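Caspase recruitment domain-containing protein 19 (Homo sapiens, PDB 4FH0) associates with BCL10 through CARD-CARD interaction and helps to inhibit BCL10-induced activation of NF-kappa-B, this chain being its caspase recruitment domain. Local coordinates at residues I33-R38 against Y86-P91; E80-L85 against P91-L96; E50-P55 against C64-H69; T15-L18 against G22-S25. The protein carries 2 engineered substitutions. All coordinates share one frame; numbering follows the deposited sequence. Where two conformers were deposited one is given.

Interaction 1: I33-R38 against Y86-P91; sequences ILQLNR and YIHAQP
Gln35, on helix 26-37, meets Ile87 and His88 at the C-terminal end of helix 75-88. Its side chain can be followed outward from the backbone. CB lies 4.1 Å from His88 NE2, near the imidazole. CG is anti to the backbone N (chi1 -165°), which carries the chain toward helix 75-88, where CG packs on Ala84. The chain then bends at chi2, and this turns the amide back toward the imidazole. CD comes to 4.0 Å from Ile87 CD1, and NE2 of Gln35 is almost as near to the same methyl group. OE1 ends the path. It accepts a hydrogen bond from His88 NE2, 3.2 Å long, with an N-H...O angle of 158°. The oxygen sits close to the imidazole plane, at the ring edge. On the acceptor side, the donor is tilted from the carbonyl plane by 21°.

Ile87 takes part twice. Its CD1 lies against the glutamine amide, while its CG2 sits over the centre of one face of the His88 ring. The imidazole also packs on Arg31 and Ile32, so helix 26-37 touches it at several points. The contact thus joins helix 26-37 to helix 75-88 near the surface of the CARD, a six-helix bundle of the death-fold superfamily. A neutral amide oxygen receives the imidazole N-H here. The bond puts a proton on His88 NE2, and with such an acceptor it would probably hold whether or not the imidazole carries a charge.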
loop_
_atom_site.group_PDB
_atom_site.type_symbol
_atom_site.label_atom_id
_atom_site.label_comp_id
_atom_site.label_asym_id
_atom_site.label_seq_id
_atom_site.Cartn_x
_atom_site.Cartn_y
_atom_site.Cartn_z
ATOM N N ILE A 33 0.527 -6.479 1.529
ATOM C CA ILE A 33 0.980 -7.089 0.294
ATOM C C ILE A 33 0.257 -8.415 0.069
ATOM O O ILE A 33 -0.199 -8.717 -1.042
ATOM C CB ILE A 33 2.488 -7.270 0.311
ATOM C CG1 ILE A 33 3.144 -5.914 0.084
ATOM C CG2 ILE A 33 2.951 -8.270 -0.759
ATOM C CD1 ILE A 33 4.573 -5.886 0.505
ATOM N N LEU A 34 0.126 -9.205 1.128
ATOM C CA LEU A 34 -0.589 -10.472 1.004
ATOM C C LEU A 34 -2.049 -10.270 0.621
ATOM O O LEU A 34 -2.579 -10.983 -0.224
ATOM C CB LEU A 34 -0.461 -11.280 2.269
ATOM C CG LEU A 34 0.953 -11.844 2.381
ATOM C CD1 LEU A 34 1.075 -12.588 3.676
ATOM C CD2 LEU A 34 1.275 -12.752 1.207
ATOM N N GLN A 35 -2.682 -9.272 1.209
ATOM C CA GLN A 35 -4.055 -8.934 0.874
ATOM C C GLN A 35 -4.198 -8.593 -0.611
ATOM O O GLN A 35 -5.183 -8.950 -1.243
ATOM C CB GLN A 35 -4.497 -7.742 1.712
ATOM C CG GLN A 35 -5.963 -7.528 1.713
ATOM C CD GLN A 35 -6.655 -8.688 2.384
ATOM O OE1 GLN A 35 -6.207 -9.186 3.424
ATOM N NE2 GLN A 35 -7.711 -9.139 1.787
ATOM N N LEU A 36 -3.195 -7.907 -1.155
ATOM C CA LEU A 36 -3.212 -7.500 -2.548
ATOM C C LEU A 36 -2.769 -8.621 -3.505
ATOM O O LEU A 36 -2.874 -8.468 -4.720
ATOM C CB LEU A 36 -2.304 -6.302 -2.735
ATOM C CG LEU A 36 -2.707 -5.040 -1.999
ATOM C CD1 LEU A 36 -1.604 -3.974 -2.121
ATOM C CD2 LEU A 36 -4.052 -4.535 -2.535
ATOM N N ASN A 37 -2.278 -9.737 -2.964
ATOM C CA ASN A 37 -1.774 -10.838 -3.782
ATOM C C ASN A 37 -2.662 -12.079 -3.794
ATOM O O ASN A 37 -2.784 -12.745 -4.822
ATOM C CB ASN A 37 -0.379 -11.231 -3.276
ATOM C CG ASN A 37 0.104 -12.546 -3.847
ATOM O OD1 ASN A 37 0.100 -13.553 -3.163
ATOM N ND2 ASN A 37 0.537 -12.539 -5.095
ATOM N N ARG A 38 -3.311 -12.365 -2.672
ATOM C CA ARG A 38 -3.918 -13.678 -2.476
ATOM C C ARG A 38 -5.367 -13.821 -2.892
ATOM O O ARG A 38 -5.884 -14.952 -2.902
ATOM C CB ARG A 38 -3.787 -14.096 -1.016
ATOM C CG ARG A 38 -2.388 -14.423 -0.601
ATOM C CD ARG A 38 -1.930 -15.752 -1.137
ATOM N NE ARG A 38 -2.619 -16.847 -0.464
ATOM C CZ ARG A 38 -2.298 -18.132 -0.614
ATOM N NH1 ARG A 38 -1.343 -18.485 -1.460
ATOM N NH2 ARG A 38 -2.938 -19.064 0.060
ATOM N N TYR A 86 -7.210 -0.466 5.612
ATOM C CA TYR A 86 -8.233 -0.576 6.653
ATOM C C TYR A 86 -8.099 -1.885 7.417
ATOM O O TYR A 86 -8.129 -1.911 8.655
ATOM C CB TYR A 86 -9.652 -0.487 6.072
ATOM C CG TYR A 86 -10.693 -0.967 7.062
ATOM C CD1 TYR A 86 -11.062 -0.197 8.136
ATOM C CD2 TYR A 86 -11.275 -2.209 6.920
ATOM C CE1 TYR A 86 -11.980 -0.653 9.053
ATOM C CE2 TYR A 86 -12.204 -2.680 7.829
ATOM C CZ TYR A 86 -12.548 -1.897 8.895
ATOM O OH TYR A 86 -13.475 -2.325 9.812
ATOM N N ILE A 87 -7.941 -2.980 6.699
ATOM C CA ILE A 87 -7.879 -4.297 7.365
ATOM C C ILE A 87 -6.658 -4.420 8.283
ATOM O O ILE A 87 -6.788 -4.886 9.426
ATOM C CB ILE A 87 -7.871 -5.463 6.337
ATOM C CG1 ILE A 87 -9.188 -5.468 5.567
ATOM C CG2 ILE A 87 -7.608 -6.814 7.038
ATOM C CD1 ILE A 87 -9.180 -6.379 4.376
ATOM N N HIS A 88 -5.480 -4.025 7.784
ATOM C CA HIS A 88 -4.226 -4.305 8.484
ATOM C C HIS A 88 -3.559 -3.138 9.208
ATOM O O HIS A 88 -2.591 -3.345 9.940
ATOM C CB HIS A 88 -3.246 -4.948 7.500
ATOM C CG HIS A 88 -3.731 -6.259 6.982
ATOM N ND1 HIS A 88 -3.927 -7.345 7.808
ATOM C CD2 HIS A 88 -4.097 -6.651 5.741
ATOM C CE1 HIS A 88 -4.375 -8.359 7.092
ATOM N NE2 HIS A 88 -4.502 -7.961 5.838
ATOM N N ALA A 89 -4.041 -1.935 9.020
ATOM C CA ALA A 89 -3.506 -0.751 9.671
ATOM C C ALA A 89 -4.584 0.264 9.971
ATOM O O ALA A 89 -4.496 1.339 9.617
ATOM C CB ALA A 89 -2.422 -0.095 8.813
ATOM N N GLN A 90 -5.630 -0.178 10.635
ATOM C CA GLN A 90 -6.789 0.677 10.822
ATOM C C GLN A 90 -6.504 2.045 11.452
ATOM O O GLN A 90 -7.044 3.041 10.994
ATOM C CB GLN A 90 -7.895 -0.069 11.573
ATOM C CG GLN A 90 -9.232 0.648 11.498
ATOM C CD GLN A 90 -9.412 1.688 12.575
ATOM O OE1 GLN A 90 -8.886 1.561 13.687
ATOM N NE2 GLN A 90 -10.144 2.749 12.240
ATOM N N PRO A 91 -5.666 2.101 12.494
ATOM C CA PRO A 91 -5.393 3.418 13.071
ATOM C C PRO A 91 -4.832 4.400 12.048
ATOM O O PRO A 91 -5.251 5.554 11.962
ATOM C CB PRO A 91 -4.389 3.097 14.171
ATOM C CG PRO A 91 -4.761 1.722 14.580
ATOM C CD PRO A 91 -5.099 1.020 13.312
#

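Interaction 2: E80-L85 against P91-L96; sequences EFYRAL and PLHSRL. With SO4 (sulfate ion), chain C; SO4 (sulfate ion), chain D.
Leu85 lays its side chain against His93, with CD2 3.9 Å from His93 CA and CG close to His93 CB. The two residues belong to helix 75-88 and helix 90-95, the last two helices of the CARD death fold. A sharp turn joins these helices, and the short segments run at 127° to each other, with axes 9.8 Å apart.

Leu85 and Leu96 reach toward each other tip to tip. Their methyl groups, Leu85 CD2 and Leu96 CD1, are 3.5 Å apart, which is tighter than usual. Leu96 CD1 also touches Tyr82 CE2 at 3.7 Å, so one methyl group meets both residues. The hydroxyl of Tyr82 is hydrogen-bonded to Asp14 on helix 7-18.

With CG turned opposite the backbone N (chi1 -180°), the His93 ring reaches helix 75-88. There CD2 lies 3.3 Å from Tyr82 O, and NE2 looks out to a sulfate ion, probably from the crystallisation liquor. Arg10, Tyr7 and Arg99 also bind this ion. With an alanine in place of His93, the sulfate would probably lose one of its hydrogen-bond donors and Leu85 would lose part of its cover.

Arg95 points elsewhere and grips a second sulfate with NH1 and NH2. At the first sulfate, His93 NE2 donates to O3 over 3.0 Å, at 154°, with the oxygen in the ring plane.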
loop_
_atom_site.group_PDB
_atom_site.type_symbol
_atom_site.label_atom_id
_atom_site.label_comp_id
_atom_site.label_asym_id
_atom_site.label_seq_id
_atom_site.Cartn_x
_atom_site.Cartn_y
_atom_site.Cartn_z
ATOM N N GLU A 80 -8.334 -0.996 -3.775
ATOM C CA GLU A 80 -7.999 -2.207 -3.048
ATOM C C GLU A 80 -6.934 -1.933 -2.001
ATOM O O GLU A 80 -6.971 -2.515 -0.925
ATOM C CB GLU A 80 -7.565 -3.317 -4.011
ATOM C CG GLU A 80 -8.669 -3.767 -4.949
ATOM C CD GLU A 80 -9.857 -4.396 -4.223
ATOM O OE1 GLU A 80 -9.690 -4.963 -3.121
ATOM O OE2 GLU A 80 -10.969 -4.332 -4.771
ATOM N N PHE A 81 -5.977 -1.065 -2.310
ATOM C CA PHE A 81 -4.986 -0.702 -1.318
ATOM C C PHE A 81 -5.654 -0.101 -0.081
ATOM O O PHE A 81 -5.303 -0.446 1.042
ATOM C CB PHE A 81 -3.949 0.271 -1.881
ATOM C CG PHE A 81 -3.036 0.795 -0.834
ATOM C CD1 PHE A 81 -1.985 0.027 -0.359
ATOM C CD2 PHE A 81 -3.239 2.050 -0.294
ATOM C CE1 PHE A 81 -1.143 0.521 0.642
ATOM C CE2 PHE A 81 -2.433 2.513 0.725
ATOM C CZ PHE A 81 -1.376 1.759 1.182
ATOM N N TYR A 82 -6.602 0.820 -0.267
ATOM C CA TYR A 82 -7.262 1.426 0.886
ATOM C C TYR A 82 -8.013 0.396 1.704
ATOM O O TYR A 82 -8.039 0.479 2.927
ATOM C CB TYR A 82 -8.170 2.580 0.488
ATOM C CG TYR A 82 -7.373 3.856 0.291
ATOM C CD1 TYR A 82 -6.904 4.234 -0.954
ATOM C CD2 TYR A 82 -7.060 4.666 1.363
ATOM C CE1 TYR A 82 -6.154 5.386 -1.111
ATOM C CE2 TYR A 82 -6.326 5.831 1.206
ATOM C CZ TYR A 82 -5.861 6.184 -0.022
ATOM O OH TYR A 82 -5.091 7.326 -0.190
ATOM N N ARG A 83 -8.626 -0.579 1.048
ATOM C CA ARG A 83 -9.289 -1.628 1.796
ATOM C C ARG A 83 -8.268 -2.438 2.594
ATOM O O ARG A 83 -8.480 -2.745 3.768
ATOM C CB ARG A 83 -10.104 -2.540 0.886
ATOM C CG ARG A 83 -10.689 -3.718 1.690
ATOM C CD ARG A 83 -11.842 -4.371 0.974
ATOM N NE ARG A 83 -12.208 -5.677 1.535
ATOM C CZ ARG A 83 -11.667 -6.827 1.140
ATOM N NH1 ARG A 83 -10.729 -6.830 0.199
ATOM N NH2 ARG A 83 -12.056 -7.971 1.671
ATOM N N ALA A 84 -7.136 -2.764 1.986
ATOM C CA ALA A 84 -6.099 -3.526 2.673
ATOM C C ALA A 84 -5.539 -2.755 3.863
ATOM O O ALA A 84 -5.217 -3.323 4.918
ATOM C CB ALA A 84 -4.975 -3.890 1.687
ATOM N N LEU A 85 -5.391 -1.449 3.690
ATOM C CA LEU A 85 -4.928 -0.583 4.767
ATOM C C LEU A 85 -5.922 -0.548 5.922
ATOM O O LEU A 85 -5.542 -0.579 7.091
ATOM C CB LEU A 85 -4.689 0.827 4.231
ATOM C CG LEU A 85 -3.965 1.804 5.139
ATOM C CD1 LEU A 85 -2.491 1.471 5.253
ATOM C CD2 LEU A 85 -4.166 3.236 4.631
ATOM N N PRO A 91 -5.666 2.101 12.494
ATOM C CA PRO A 91 -5.393 3.418 13.071
ATOM C C PRO A 91 -4.832 4.400 12.048
ATOM O O PRO A 91 -5.251 5.554 11.962
ATOM C CB PRO A 91 -4.389 3.097 14.171
ATOM C CG PRO A 91 -4.761 1.722 14.580
ATOM C CD PRO A 91 -5.099 1.020 13.312
ATOM N N LEU A 92 -3.890 3.947 11.247
ATOM C CA LEU A 92 -3.320 4.808 10.218
ATOM C C LEU A 92 -4.370 5.185 9.166
ATOM O O LEU A 92 -4.497 6.347 8.764
ATOM C CB LEU A 92 -2.079 4.166 9.585
ATOM C CG LEU A 92 -1.470 5.006 8.469
ATOM C CD1 LEU A 92 -1.046 6.385 8.942
ATOM C CD2 LEU A 92 -0.276 4.247 7.896
ATOM N N HIS A 93 -5.125 4.184 8.738
ATOM C CA HIS A 93 -6.188 4.364 7.760
ATOM C C HIS A 93 -7.129 5.475 8.188
ATOM O O HIS A 93 -7.491 6.335 7.392
ATOM C CB HIS A 93 -6.932 3.046 7.585
ATOM C CG HIS A 93 -8.055 3.100 6.597
ATOM N ND1 HIS A 93 -9.336 3.478 6.941
ATOM C CD2 HIS A 93 -8.091 2.783 5.280
ATOM C CE1 HIS A 93 -10.110 3.410 5.869
ATOM N NE2 HIS A 93 -9.384 2.969 4.853
ATOM N N SER A 94 -7.494 5.486 9.462
ATOM C CA SER A 94 -8.439 6.465 9.959
ATOM C C SER A 94 -7.848 7.885 10.008
ATOM O O SER A 94 -8.575 8.861 9.958
ATOM C CB SER A 94 -8.965 6.046 11.335
ATOM O OG SER A 94 -7.958 6.117 12.322
ATOM N N ARG A 95 -6.533 8.007 10.060
ATOM C CA ARG A 95 -5.871 9.301 10.241
ATOM C C ARG A 95 -5.427 9.951 8.930
ATOM O O ARG A 95 -4.939 11.066 8.926
ATOM C CB ARG A 95 -4.630 9.125 11.117
ATOM C CG ARG A 95 -4.889 8.754 12.560
ATOM C CD ARG A 95 -3.582 8.402 13.250
ATOM N NE ARG A 95 -2.734 9.580 13.430
ATOM C CZ ARG A 95 -1.409 9.590 13.295
ATOM N NH1 ARG A 95 -0.748 8.486 12.965
ATOM N NH2 ARG A 95 -0.742 10.720 13.482
ATOM N N LEU A 96 -5.569 9.264 7.807
ATOM C CA LEU A 96 -5.053 9.824 6.555
ATOM C C LEU A 96 -5.732 11.122 6.146
ATOM O O LEU A 96 -6.920 11.273 6.328
ATOM C CB LEU A 96 -5.210 8.817 5.442
ATOM C CG LEU A 96 -4.341 7.586 5.591
ATOM C CD1 LEU A 96 -4.601 6.691 4.410
ATOM C CD2 LEU A 96 -2.872 7.981 5.708
HETATM S S SO4 C . -11.575 3.972 2.574
HETATM O O1 SO4 C . -10.419 4.846 2.796
HETATM O O2 SO4 C . -12.266 4.381 1.356
HETATM O O3 SO4 C . -11.163 2.575 2.513
HETATM O O4 SO4 C . -12.503 4.108 3.713
HETATM S S SO4 D . 2.749 9.747 13.959
HETATM O O1 SO4 D . 2.243 10.992 13.400
HETATM O O2 SO4 D . 2.393 8.609 13.084
HETATM O O3 SO4 D . 4.210 9.828 13.950
HETATM O O4 SO4 D . 2.278 9.529 15.320
#

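Interaction 3: E50-P55 against C64-H69; sequences EKFRNP and CDLMSH. Engineered in segment 64-69: Met67 (natural residue Leu).
The Phe52 ring has Leu66 CD1 over one face, 4.2 Å from the ring centroid and 21° off the normal. This is a CH-pi contact, and the methyl group is displaced toward the rim. At the ring edge, in plane, lies Asp65 CB, 3.8 Å from Phe52 CE1. The ring in turn directs its edge to the face of His69. The pair is an offset edge-to-face stack, with planes at 82° and centroids 5.9 Å apart.

The ring also presses on backbone. Phe52 CE1 comes to 3.5 Å from Leu66 N, and CZ stands 4.2 Å from His69 CB. Phe52 CG lies beside its own backbone N (chi1 -67°), which sends the ring from the end of helix 46-52 onto helix 59-73. Leu66 CG points away from its backbone N, and this brings CD1 back over the phenyl ring.

Ile33 on helix 26-37 and Leu44 also touch the ring. Replacing Phe52 by an alanine is likely to open a gap beside Leu66 and take away the aromatic neighbour of His69. The carbonyl O of Phe52 accepts a hydrogen bond from Arg62, a second tie to helix 59-73.

Met67, an engineered selenomethionine, faces helix 7-18 instead. Phe52 thus packs helix 46-52 on helix 59-73, consecutive helices in the helical bundle of the CARD, a death-fold domain.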
loop_
_atom_site.group_PDB
_atom_site.type_symbol
_atom_site.label_atom_id
_atom_site.label_comp_id
_atom_site.label_asym_id
_atom_site.label_seq_id
_atom_site.Cartn_x
_atom_site.Cartn_y
_atom_site.Cartn_z
ATOM N N GLU A 50 6.858 -10.610 -3.760
ATOM C CA GLU A 50 8.144 -10.953 -3.179
ATOM C C GLU A 50 9.082 -9.756 -3.221
ATOM O O GLU A 50 9.816 -9.513 -2.285
ATOM C CB GLU A 50 8.769 -12.162 -3.885
ATOM C CG GLU A 50 7.976 -13.457 -3.745
ATOM C CD GLU A 50 7.721 -13.892 -2.308
ATOM O OE1 GLU A 50 8.512 -13.573 -1.385
ATOM O OE2 GLU A 50 6.701 -14.588 -2.108
ATOM N N LYS A 51 9.044 -9.002 -4.313
ATOM C CA LYS A 51 9.833 -7.784 -4.428
ATOM C C LYS A 51 9.490 -6.792 -3.308
ATOM O O LYS A 51 10.386 -6.230 -2.657
ATOM C CB LYS A 51 9.578 -7.142 -5.798
ATOM C CG LYS A 51 10.223 -5.779 -5.994
ATOM C CD LYS A 51 10.017 -5.282 -7.411
ATOM N N PHE A 52 8.199 -6.565 -3.075
ATOM C CA PHE A 52 7.805 -5.599 -2.058
ATOM C C PHE A 52 7.980 -6.083 -0.615
ATOM O O PHE A 52 7.936 -5.274 0.303
ATOM C CB PHE A 52 6.386 -5.118 -2.332
ATOM C CG PHE A 52 6.267 -4.294 -3.595
ATOM C CD1 PHE A 52 7.070 -3.186 -3.808
ATOM C CD2 PHE A 52 5.351 -4.624 -4.573
ATOM C CE1 PHE A 52 6.963 -2.451 -4.962
ATOM C CE2 PHE A 52 5.230 -3.855 -5.732
ATOM C CZ PHE A 52 6.047 -2.784 -5.916
ATOM N N ARG A 53 8.194 -7.385 -0.432
ATOM C CA ARG A 53 8.443 -7.996 0.877
ATOM C C ARG A 53 9.939 -8.263 1.100
ATOM O O ARG A 53 10.327 -8.806 2.136
ATOM C CB ARG A 53 7.658 -9.325 1.013
ATOM C CG ARG A 53 6.127 -9.210 1.114
ATOM C CD ARG A 53 5.439 -10.566 0.820
ATOM N NE ARG A 53 5.641 -11.532 1.897
ATOM C CZ ARG A 53 4.909 -11.577 3.006
ATOM N NH1 ARG A 53 3.915 -10.712 3.189
ATOM N NH2 ARG A 53 5.172 -12.481 3.936
ATOM N N ASN A 54 10.772 -7.908 0.126
ATOM C CA ASN A 54 12.193 -8.248 0.156
ATOM C C ASN A 54 12.880 -7.652 1.370
ATOM O O ASN A 54 13.008 -6.432 1.481
ATOM C CB ASN A 54 12.865 -7.765 -1.131
ATOM C CG ASN A 54 14.345 -8.035 -1.153
ATOM O OD1 ASN A 54 14.873 -8.666 -0.258
ATOM N ND2 ASN A 54 15.022 -7.531 -2.162
ATOM N N PRO A 55 13.350 -8.513 2.289
ATOM C CA PRO A 55 13.922 -7.966 3.516
ATOM C C PRO A 55 15.231 -7.190 3.296
ATOM O O PRO A 55 15.628 -6.454 4.184
ATOM C CB PRO A 55 14.203 -9.220 4.361
ATOM C CG PRO A 55 13.353 -10.268 3.813
ATOM C CD PRO A 55 13.226 -9.978 2.350
ATOM N N CYS A 64 7.482 3.329 -1.091
ATOM C CA CYS A 64 7.392 4.348 -2.117
ATOM C C CYS A 64 7.225 3.696 -3.484
ATOM O O CYS A 64 6.478 4.193 -4.325
ATOM C CB CYS A 64 8.634 5.232 -2.108
ATOM S SG CYS A 64 8.778 6.347 -0.678
ATOM N N ASP A 65 7.931 2.595 -3.719
ATOM C CA ASP A 65 7.800 1.895 -4.994
ATOM C C ASP A 65 6.408 1.276 -5.130
ATOM O O ASP A 65 5.836 1.277 -6.204
ATOM C CB ASP A 65 8.893 0.833 -5.166
ATOM C CG ASP A 65 10.251 1.431 -5.403
ATOM O OD1 ASP A 65 10.344 2.646 -5.668
ATOM O OD2 ASP A 65 11.230 0.664 -5.314
ATOM N N LEU A 66 5.852 0.775 -4.034
ATOM C CA LEU A 66 4.489 0.244 -4.062
ATOM C C LEU A 66 3.506 1.359 -4.399
ATOM O O LEU A 66 2.596 1.172 -5.209
ATOM C CB LEU A 66 4.140 -0.418 -2.727
ATOM C CG LEU A 66 2.709 -0.962 -2.655
ATOM C CD1 LEU A 66 2.430 -2.013 -3.687
ATOM C CD2 LEU A 66 2.438 -1.507 -1.250
HETATM N N MSE A 67 3.677 2.523 -3.778
HETATM C CA MSE A 67 2.783 3.629 -4.084
HETATM C C MSE A 67 2.849 4.011 -5.550
HETATM O O MSE A 67 1.819 4.243 -6.165
HETATM C CB MSE A 67 3.101 4.858 -3.238
HETATM C CG MSE A 67 3.004 4.635 -1.749
HETATM SE SE MSE A 67 1.230 4.023 -1.155
HETATM C CE MSE A 67 1.693 2.182 -0.785
ATOM N N SER A 68 4.057 4.062 -6.114
ATOM C CA SER A 68 4.197 4.387 -7.522
ATOM C C SER A 68 3.517 3.345 -8.387
ATOM O O SER A 68 2.882 3.672 -9.381
ATOM C CB SER A 68 5.666 4.486 -7.899
ATOM O OG SER A 68 6.291 5.542 -7.206
ATOM N N HIS A 69 3.690 2.082 -8.033
ATOM C CA HIS A 69 3.068 0.996 -8.759
ATOM C C HIS A 69 1.545 1.117 -8.773
ATOM O O HIS A 69 0.919 0.987 -9.825
ATOM C CB HIS A 69 3.511 -0.318 -8.124
ATOM C CG HIS A 69 2.892 -1.529 -8.743
ATOM N ND1 HIS A 69 3.601 -2.382 -9.554
ATOM C CD2 HIS A 69 1.644 -2.041 -8.655
ATOM C CE1 HIS A 69 2.810 -3.363 -9.951
ATOM N NE2 HIS A 69 1.614 -3.173 -9.432
#

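Interaction 4: T15-L18 against G22-S25; sequences TPML and GRLS. Engineered in segment 15-18: Met17 (natural residue Phe). With SO4 (sulfate ion), chain D.
The turn between helix 7-18 and helix 26-37 of the CARD folds back on the end of the first helix, and beside it a sulfate ion, probably from the crystallisation liquor, is bound. Arg23 and Met17 carry the contact. Arg23 NH1 donates to Met17 O, 3.1 Å away at 150°, on a lone pair in the carbonyl plane. In one of two conformers, the chain of Met17, an engineered selenomethionine, bends at chi3 (64°) and brings its methyl CE over one face of the guanidinium, 3.9 Å from Arg23 CZ. The second conformer makes this contact less certain.

The other guanidinium nitrogens face the sulfate. Arg23 NE donates to O2 at 2.9 Å and NH2 donates to O1 at 3.0 Å; Arg95 also binds this ion. Water 1 links Arg23 NH1 to Pro16 O, and water 2 joins Leu18 O to Leu24 N. On the buried side, Leu24 CD1 packs on Leu18 CD2 at 4.4 Å, near Leu85 and Leu92.

Bonds to carbonyl, water and sulfate occupy all three nitrogens and together probably fix the rotation of the guanidinium in the crystal. Its charge probably offsets the negative carbonyl end of helix 7-18 while it pairs with the anion.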
loop_
_atom_site.group_PDB
_atom_site.type_symbol
_atom_site.label_atom_id
_atom_site.label_comp_id
_atom_site.label_asym_id
_atom_site.label_seq_id
_atom_site.Cartn_x
_atom_site.Cartn_y
_atom_site.Cartn_z
ATOM N N THR A 15 0.385 9.849 0.063
ATOM C CA THR A 15 1.672 9.158 -0.048
ATOM C C THR A 15 2.765 9.656 0.897
ATOM O O THR A 15 3.410 8.847 1.574
ATOM C CB THR A 15 2.150 9.071 -1.522
ATOM O OG1 THR A 15 1.378 8.074 -2.195
ATOM C CG2 THR A 15 3.604 8.672 -1.606
ATOM N N PRO A 16 2.978 10.970 0.976
ATOM C CA PRO A 16 4.011 11.427 1.917
ATOM C C PRO A 16 3.753 11.008 3.371
ATOM O O PRO A 16 4.684 10.574 4.052
ATOM C CB PRO A 16 4.025 12.951 1.702
ATOM C CG PRO A 16 3.584 13.104 0.318
ATOM C CD PRO A 16 2.529 12.060 0.100
HETATM N N MSE A 17 2.513 11.052 3.836
HETATM C CA MSE A 17 2.225 10.589 5.189
HETATM C C MSE A 17 2.408 9.073 5.320
HETATM O O MSE A 17 3.024 8.606 6.268
HETATM C CB MSE A 17 0.824 11.012 5.616
HETATM C CG MSE A 17 0.785 12.460 6.068
HETATM SE SE MSE A 17 -0.865 12.912 6.985
HETATM C CE MSE A 17 -0.658 11.738 8.524
ATOM N N LEU A 18 1.844 8.313 4.390
ATOM C CA LEU A 18 1.927 6.843 4.409
ATOM C C LEU A 18 3.352 6.334 4.456
ATOM O O LEU A 18 3.632 5.303 5.071
ATOM C CB LEU A 18 1.234 6.246 3.161
ATOM C CG LEU A 18 -0.287 6.169 3.184
ATOM C CD1 LEU A 18 -0.794 5.946 1.773
ATOM C CD2 LEU A 18 -0.715 5.026 4.071
ATOM N N GLY A 22 7.925 5.193 10.538
ATOM C CA GLY A 22 7.120 4.869 11.699
ATOM C C GLY A 22 5.636 4.691 11.404
ATOM O O GLY A 22 4.896 4.149 12.210
ATOM N N ARG A 23 5.174 5.101 10.244
ATOM C CA ARG A 23 3.736 5.040 9.993
ATOM C C ARG A 23 3.239 3.614 9.755
ATOM O O ARG A 23 2.199 3.228 10.294
ATOM C CB ARG A 23 3.388 6.001 8.879
ATOM C CG ARG A 23 3.631 7.501 9.350
ATOM C CD ARG A 23 2.350 8.094 9.597
ATOM N NE ARG A 23 2.403 9.375 10.287
ATOM C CZ ARG A 23 2.844 10.524 9.783
ATOM N NH1 ARG A 23 3.414 10.596 8.585
ATOM N NH2 ARG A 23 2.721 11.614 10.518
ATOM N N LEU A 24 3.988 2.844 8.975
ATOM C CA LEU A 24 3.673 1.455 8.731
ATOM C C LEU A 24 4.867 0.608 9.145
ATOM O O LEU A 24 6.023 0.933 8.856
ATOM C CB LEU A 24 3.352 1.220 7.258
ATOM C CG LEU A 24 1.981 1.706 6.814
ATOM C CD1 LEU A 24 1.907 1.749 5.306
ATOM C CD2 LEU A 24 0.906 0.792 7.380
ATOM N N SER A 25 4.580 -0.481 9.837
ATOM C CA SER A 25 5.607 -1.447 10.191
ATOM C C SER A 25 5.787 -2.493 9.107
ATOM O O SER A 25 4.920 -2.676 8.253
ATOM C CB SER A 25 5.249 -2.159 11.479
ATOM O OG SER A 25 4.152 -3.015 11.258
HETATM S S SO4 D . 2.749 9.747 13.959
HETATM O O1 SO4 D . 2.243 10.992 13.400
HETATM O O2 SO4 D . 2.393 8.609 13.084
HETATM O O3 SO4 D . 4.210 9.828 13.950
HETATM O O4 SO4 D . 2.278 9.529 15.320
HETATM O O HOH W 1 5.173 12.220 6.409
HETATM O O HOH W 2 5.653 4.240 6.708
#

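All four interactions lie in one CARD and join neighbouring parts of its helical bundle. Interactions 1 and 2 are nearest, with centres 8 Å apart. They share Pro91 and both use helices 75-88 and 90-95. Interactions 2 and 4, centres 11 Å apart, meet through Leu92 CD2, which is 3.6 Å from Leu24 CG. They also share a sulfate held by Arg95 and Arg23. Interaction 3 lies on the other side of the chain's centre from interaction 2, about 17 Å away between centres. Met67 still bridges them, with CE 3.6 Å from Phe81 CE1. Ile33 CD1 lies 3.4 Å from Phe52 O, which joins interaction 1 to interaction 3.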